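Local coordinates for protein 3-hydroxy-3-methylglutaryl-CoA lyase (PDB 6NDS) that belongs to the hydroxymethylglutaryl-CoA lyase family of TIM-barrel enzymes and holds a zinc ion and coenzyme A, at residues D83-G88 / A104-L109; V17-S22 / F51-A56. All blocks are in the same frame, centred on the assembly; numbering follows the deposited sequence.

Contact 1 (D83-G88 / A104-L109)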
loop_
_atom_site.group_PDB
_atom_site.type_symbol
_atom_site.label_atom_id
_atom_site.label_comp_id
_atom_site.label_asym_id
_atom_site.label_seq_id
_atom_site.Cartn_x
_atom_site.Cartn_y
_atom_site.Cartn_z
ATOM N N ASP A 83 19.668 6.649 24.415
ATOM C CA ASP A 83 19.292 7.580 23.357
ATOM C C ASP A 83 17.934 7.254 22.746
ATOM O O ASP A 83 17.611 7.741 21.657
ATOM C CB ASP A 83 20.391 7.636 22.297
ATOM C CG ASP A 83 21.610 8.411 22.778
ATOM O OD1 ASP A 83 21.438 9.558 23.244
ATOM O OD2 ASP A 83 22.733 7.869 22.718
ATOM N N ILE A 84 17.111 6.486 23.460
ATOM C CA ILE A 84 15.755 6.158 23.043
ATOM C C ILE A 84 14.780 6.696 24.081
ATOM O O ILE A 84 14.999 6.558 25.289
ATOM C CB ILE A 84 15.558 4.637 22.869
ATOM C CG1 ILE A 84 16.505 4.088 21.804
ATOM C CG2 ILE A 84 14.116 4.323 22.503
ATOM C CD1 ILE A 84 16.381 2.576 21.611
ATOM N N ILE A 85 13.707 7.311 23.608
ATOM C CA ILE A 85 12.598 7.742 24.453
ATOM C C ILE A 85 11.539 6.648 24.441
ATOM O O ILE A 85 10.956 6.345 23.392
ATOM C CB ILE A 85 12.030 9.086 23.967
ATOM C CG1 ILE A 85 13.095 10.177 24.090
ATOM C CG2 ILE A 85 10.755 9.457 24.722
ATOM C CD1 ILE A 85 12.796 11.390 23.236
ATOM N N TYR A 86 11.296 6.040 25.606
ATOM C CA TYR A 86 10.279 5.011 25.763
ATOM C C TYR A 86 8.975 5.674 26.192
ATOM O O TYR A 86 8.901 6.270 27.277
ATOM C CB TYR A 86 10.743 3.956 26.771
ATOM C CG TYR A 86 11.990 3.232 26.277
ATOM C CD1 TYR A 86 11.888 2.130 25.434
ATOM C CD2 TYR A 86 13.261 3.678 26.633
ATOM C CE1 TYR A 86 13.012 1.477 24.961
ATOM C CE2 TYR A 86 14.401 3.036 26.163
ATOM C CZ TYR A 86 14.266 1.935 25.333
ATOM O OH TYR A 86 15.379 1.301 24.860
ATOM N N VAL A 87 7.959 5.570 25.338
ATOM C CA VAL A 87 6.706 6.309 25.452
ATOM C C VAL A 87 5.638 5.385 26.013
ATOM O O VAL A 87 5.545 4.223 25.612
ATOM C CB VAL A 87 6.267 6.846 24.075
ATOM C CG1 VAL A 87 4.961 7.634 24.192
ATOM C CG2 VAL A 87 7.388 7.682 23.413
ATOM N N GLY A 88 4.814 5.904 26.925
ATOM C CA GLY A 88 3.626 5.186 27.360
ATOM C C GLY A 88 2.348 5.938 27.008
ATOM O O GLY A 88 2.276 7.157 27.197
ATOM N N ALA A 104 8.257 5.832 32.589
ATOM C CA ALA A 104 8.106 6.152 31.177
ATOM C C ALA A 104 8.817 7.472 30.894
ATOM O O ALA A 104 8.779 8.399 31.711
ATOM C CB ALA A 104 6.627 6.244 30.803
ATOM N N ASN A 105 9.531 7.539 29.762
ATOM C CA ASN A 105 10.262 8.764 29.445
ATOM C C ASN A 105 9.337 9.853 28.933
ATOM O O ASN A 105 9.667 11.043 29.031
ATOM C CB ASN A 105 11.332 8.528 28.377
ATOM C CG ASN A 105 12.387 7.511 28.787
ATOM O OD1 ASN A 105 12.849 6.731 27.950
ATOM N ND2 ASN A 105 12.794 7.524 30.064
ATOM N N GLU A 106 8.216 9.460 28.344
ATOM C CA GLU A 106 7.282 10.393 27.736
ATOM C C GLU A 106 5.876 9.834 27.875
ATOM O O GLU A 106 5.657 8.631 27.702
ATOM C CB GLU A 106 7.633 10.624 26.265
ATOM C CG GLU A 106 6.765 11.633 25.528
ATOM C CD GLU A 106 7.390 12.032 24.185
ATOM O OE1 GLU A 106 7.022 11.439 23.144
ATOM O OE2 GLU A 106 8.268 12.922 24.179
ATOM N N LEU A 107 4.939 10.709 28.213
ATOM C CA LEU A 107 3.538 10.350 28.351
ATOM C C LEU A 107 2.791 10.844 27.120
ATOM O O LEU A 107 2.773 12.050 26.849
ATOM C CB LEU A 107 2.953 10.960 29.626
ATOM C CG LEU A 107 3.140 10.173 30.930
ATOM C CD1 LEU A 107 4.574 9.770 31.190
ATOM C CD2 LEU A 107 2.581 10.996 32.096
ATOM N N ASN A 108 2.183 9.913 26.387
ATOM C CA ASN A 108 1.403 10.211 25.183
ATOM C C ASN A 108 -0.073 10.268 25.568
ATOM O O ASN A 108 -0.724 9.233 25.746
ATOM C CB ASN A 108 1.652 9.163 24.108
ATOM C CG ASN A 108 0.856 9.422 22.857
ATOM O OD1 ASN A 108 0.448 10.556 22.600
ATOM N ND2 ASN A 108 0.621 8.369 22.065
ATOM N N LEU A 109 -0.587 11.489 25.706
ATOM C CA LEU A 109 -1.993 11.713 26.020
ATOM C C LEU A 109 -2.820 11.541 24.753
ATOM O O LEU A 109 -2.421 11.988 23.681
ATOM C CB LEU A 109 -2.207 13.123 26.576
ATOM C CG LEU A 109 -1.182 13.746 27.530
ATOM C CD1 LEU A 109 -1.719 15.048 28.108
ATOM C CD2 LEU A 109 -0.821 12.803 28.643
#

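Contact 2 (V17-S22 / F51-A56)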
loop_
_atom_site.group_PDB
_atom_site.type_symbol
_atom_site.label_atom_id
_atom_site.label_comp_id
_atom_site.label_asym_id
_atom_site.label_seq_id
_atom_site.Cartn_x
_atom_site.Cartn_y
_atom_site.Cartn_z
ATOM N N VAL A 17 11.984 10.389 10.517
ATOM C CA VAL A 17 12.171 9.866 11.867
ATOM C C VAL A 17 11.125 8.781 12.092
ATOM O O VAL A 17 9.954 9.082 12.333
ATOM C CB VAL A 17 12.042 10.978 12.909
ATOM C CG1 VAL A 17 12.231 10.421 14.306
ATOM C CG2 VAL A 17 13.051 12.101 12.624
ATOM N N VAL A 18 11.552 7.519 12.046
ATOM C CA VAL A 18 10.645 6.381 12.186
ATOM C C VAL A 18 10.469 6.064 13.667
ATOM O O VAL A 18 11.455 5.882 14.385
ATOM C CB VAL A 18 11.190 5.160 11.425
ATOM C CG1 VAL A 18 10.248 3.969 11.600
ATOM C CG2 VAL A 18 11.373 5.492 9.944
ATOM N N GLN A 19 9.216 6.005 14.131
ATOM C CA GLN A 19 8.895 5.772 15.540
ATOM C C GLN A 19 8.077 4.491 15.650
ATOM O O GLN A 19 7.119 4.295 14.896
ATOM C CB GLN A 19 8.148 6.985 16.122
ATOM C CG GLN A 19 8.908 8.308 15.845
ATOM C CD GLN A 19 8.193 9.574 16.279
ATOM O OE1 GLN A 19 8.843 10.554 16.638
ATOM N NE2 GLN A 19 6.860 9.582 16.207
ATOM N N GLU A 20 8.480 3.600 16.557
ATOM C CA GLU A 20 7.961 2.234 16.572
ATOM C C GLU A 20 6.844 2.104 17.600
ATOM O O GLU A 20 7.009 2.518 18.756
ATOM C CB GLU A 20 9.093 1.244 16.876
ATOM C CG GLU A 20 8.635 -0.224 17.017
ATOM C CD GLU A 20 7.994 -0.785 15.752
ATOM O OE1 GLU A 20 8.456 -0.467 14.626
ATOM O OE2 GLU A 20 7.006 -1.546 15.882
ATOM N N VAL A 21 5.698 1.550 17.176
ATOM C CA VAL A 21 4.557 1.417 18.091
ATOM C C VAL A 21 4.017 -0.010 18.180
ATOM O O VAL A 21 2.949 -0.231 18.768
ATOM C CB VAL A 21 3.416 2.388 17.713
ATOM C CG1 VAL A 21 3.918 3.851 17.695
ATOM C CG2 VAL A 21 2.772 2.007 16.367
ATOM N N SER A 22 4.718 -1.003 17.628
ATOM C CA SER A 22 4.162 -2.353 17.709
ATOM C C SER A 22 3.941 -2.865 19.136
ATOM O O SER A 22 2.979 -3.630 19.318
ATOM C CB SER A 22 5.006 -3.379 16.932
ATOM O OG SER A 22 6.285 -3.512 17.482
ATOM N N PHE A 51 15.567 3.123 16.350
ATOM C CA PHE A 51 14.467 4.043 16.645
ATOM C C PHE A 51 14.836 5.066 17.711
ATOM O O PHE A 51 15.489 4.741 18.705
ATOM C CB PHE A 51 13.251 3.270 17.150
ATOM C CG PHE A 51 12.788 2.203 16.202
ATOM C CD1 PHE A 51 12.169 2.543 15.009
ATOM C CD2 PHE A 51 12.981 0.855 16.504
ATOM C CE1 PHE A 51 11.749 1.550 14.124
ATOM C CE2 PHE A 51 12.562 -0.145 15.644
ATOM C CZ PHE A 51 11.942 0.202 14.433
ATOM N N SER A 52 14.361 6.304 17.519
ATOM C CA SER A 52 14.485 7.353 18.523
ATOM C C SER A 52 13.386 7.288 19.575
ATOM O O SER A 52 13.578 7.799 20.688
ATOM C CB SER A 52 14.456 8.729 17.850
ATOM O OG SER A 52 13.240 8.919 17.140
ATOM N N ARG A 53 12.240 6.701 19.231
ATOM C CA ARG A 53 11.096 6.567 20.121
ATOM C C ARG A 53 10.484 5.197 19.920
ATOM O O ARG A 53 10.328 4.749 18.783
ATOM C CB ARG A 53 10.029 7.641 19.855
ATOM C CG ARG A 53 10.247 8.931 20.602
ATOM C CD ARG A 53 9.159 9.971 20.278
ATOM N NE ARG A 53 9.181 11.097 21.208
ATOM C CZ ARG A 53 10.024 12.125 21.125
ATOM N NH1 ARG A 53 10.930 12.178 20.147
ATOM N NH2 ARG A 53 9.965 13.111 22.012
ATOM N N ILE A 54 10.152 4.530 21.025
ATOM C CA ILE A 54 9.415 3.269 21.002
ATOM C C ILE A 54 8.270 3.420 21.987
ATOM O O ILE A 54 8.499 3.777 23.146
ATOM C CB ILE A 54 10.301 2.064 21.395
ATOM C CG1 ILE A 54 11.444 1.868 20.381
ATOM C CG2 ILE A 54 9.454 0.772 21.493
ATOM C CD1 ILE A 54 12.503 0.825 20.798
ATOM N N GLU A 55 7.048 3.176 21.532
ATOM C CA GLU A 55 5.898 3.197 22.436
ATOM C C GLU A 55 5.805 1.796 23.029
ATOM O O GLU A 55 5.348 0.855 22.369
ATOM C CB GLU A 55 4.630 3.625 21.702
ATOM C CG GLU A 55 3.524 4.082 22.656
ATOM C CD GLU A 55 2.430 4.873 21.947
ATOM O OE1 GLU A 55 1.676 4.262 21.160
ATOM O OE2 GLU A 55 2.340 6.104 22.159
ATOM N N ALA A 56 6.262 1.660 24.278
ATOM C CA ALA A 56 6.459 0.361 24.914
ATOM C C ALA A 56 5.196 -0.205 25.552
ATOM O O ALA A 56 5.187 -1.390 25.902
ATOM C CB ALA A 56 7.556 0.451 25.982
HETATM O O HOH W 1 13.605 7.358 14.988
HETATM O O HOH W 2 11.316 10.847 17.605
#

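Contact 1 (D83-G88 / A104-L109)
Asn-105 sets its amide oxygen OD1 at the edge of the Tyr-86 ring, close to the ring plane and 3.4 Å from Tyr-86 CD2. The two side chains run side by side and point the same way, with amide and ring planes turned 54° apart. One face of the ring carries Ile-84 CG2, which lies 3.7 Å above the Tyr-86 ring plane and toward the rim. The phenol OH is engaged elsewhere, by Ser-47 OG.

Asn-105 CG sits anti to its own carbonyl carbon (chi1 -60°), on the side of its backbone N. Asn-105 OD1 accepts a nearly straight bond from Tyr-86 N (2.9 Å, 178° at the hydrogen). Tyr-86 O in turn accepts from Asn-105 N (2.9 Å) and, weakly, from Glu-106 N. One asparagine thus grips both backbone polar atoms of Tyr-86. Further along, Gly-88 N donates to Glu-106 O at 3.0 Å, and Asn-108 N donates to Gly-88 O at 2.9 Å. These bonds set a parallel register of Val-87 with Glu-106 and Gly-88 with Leu-107.

On the face with Val-87 and Glu-106, Ile-85 CG2 packs on Glu-106 CB at 3.7 Å. Val-87 CG1 reaches Asn-108 CB at 3.6 Å, and Val-87 lies alongside the Glu-106 chain. The polar ends of Glu-106 and Asn-108 have partners beyond the pair, Arg-53 for the carboxylate and Thr-149 for the amide oxygen. The other face carries Leu-107, which packs with Ala-104 against helix 93-101. That helix links strands 85-90 and 106-112, and the two are the neighbouring parallel strands of a beta-alpha-beta unit, the repeat from which a TIM barrel is built.

Contact 2 (V17-S22 / F51-A56)
Val-17 CG1 touches Ser-52 OG at 3.4 Å. Val-18 turns its carbonyl oxygen to the edge of the Phe-51 ring, in the ring plane and 3.5 Å from CD1. Its CG1 packs on CE1 of the same ring. Water 1 bridges Val-18 O and Ser-52 N, where the backbones are too far apart to bond directly. Gln-19 lies alongside Arg-53, with Gln-19 OE1 3.7 Å from Arg-53 CD. Water 2 joins Gln-19 OE1 to Arg-53 NH1, and Arg-237 NE also donates to OE1. Strands 17-20 and 53-58 are the first two of the chain and run parallel; their meeting closes the eight-stranded TIM barrel.

Glu-20 makes the direct backbone bonds. Glu-20 N donates to Arg-53 O (3.1 Å), and Glu-20 O accepts from Glu-55 N (2.9 Å). Glu-20 CB stands 3.6 Å above the Phe-51 centroid, a CH-pi contact 3° off the normal. A bend at chi2 (61°) places Glu-20 CD. Glu-20 OE2 accepts from Ser-22 N (2.9 Å) and Ser-22 OG (2.6 Å), from opposite faces of the carboxylate plane. Val-21, the N-cap residue of helix 22-28, rests CG1 on Glu-55 CB, while Glu-55 OE1 pairs with Arg-24.

In the fold
Contact 2 comes before contact 1 along the chain, and their centres lie about 9 Å apart. Both belong to one parallel sheet, in which strand 53-58 of contact 2 neighbours strand 85-90 of contact 1. The four strands stand side by side, in the order 17-20, 53-58, 85-90, 106-112. They form a continuous part of the barrel wall, with contact 2 at its closure. Polar side chains from both contacts meet across it: Arg-53 NH2 and Glu-106 OE2 form a 2.8 Å salt bridge, and Asn-108 ND2 probably bonds Glu-55 OE2. This wall lies near both ligands. The Val-21 side chain is about 6 Å from the zinc ion, that of Asn-108 about 8 Å from coenzyme A.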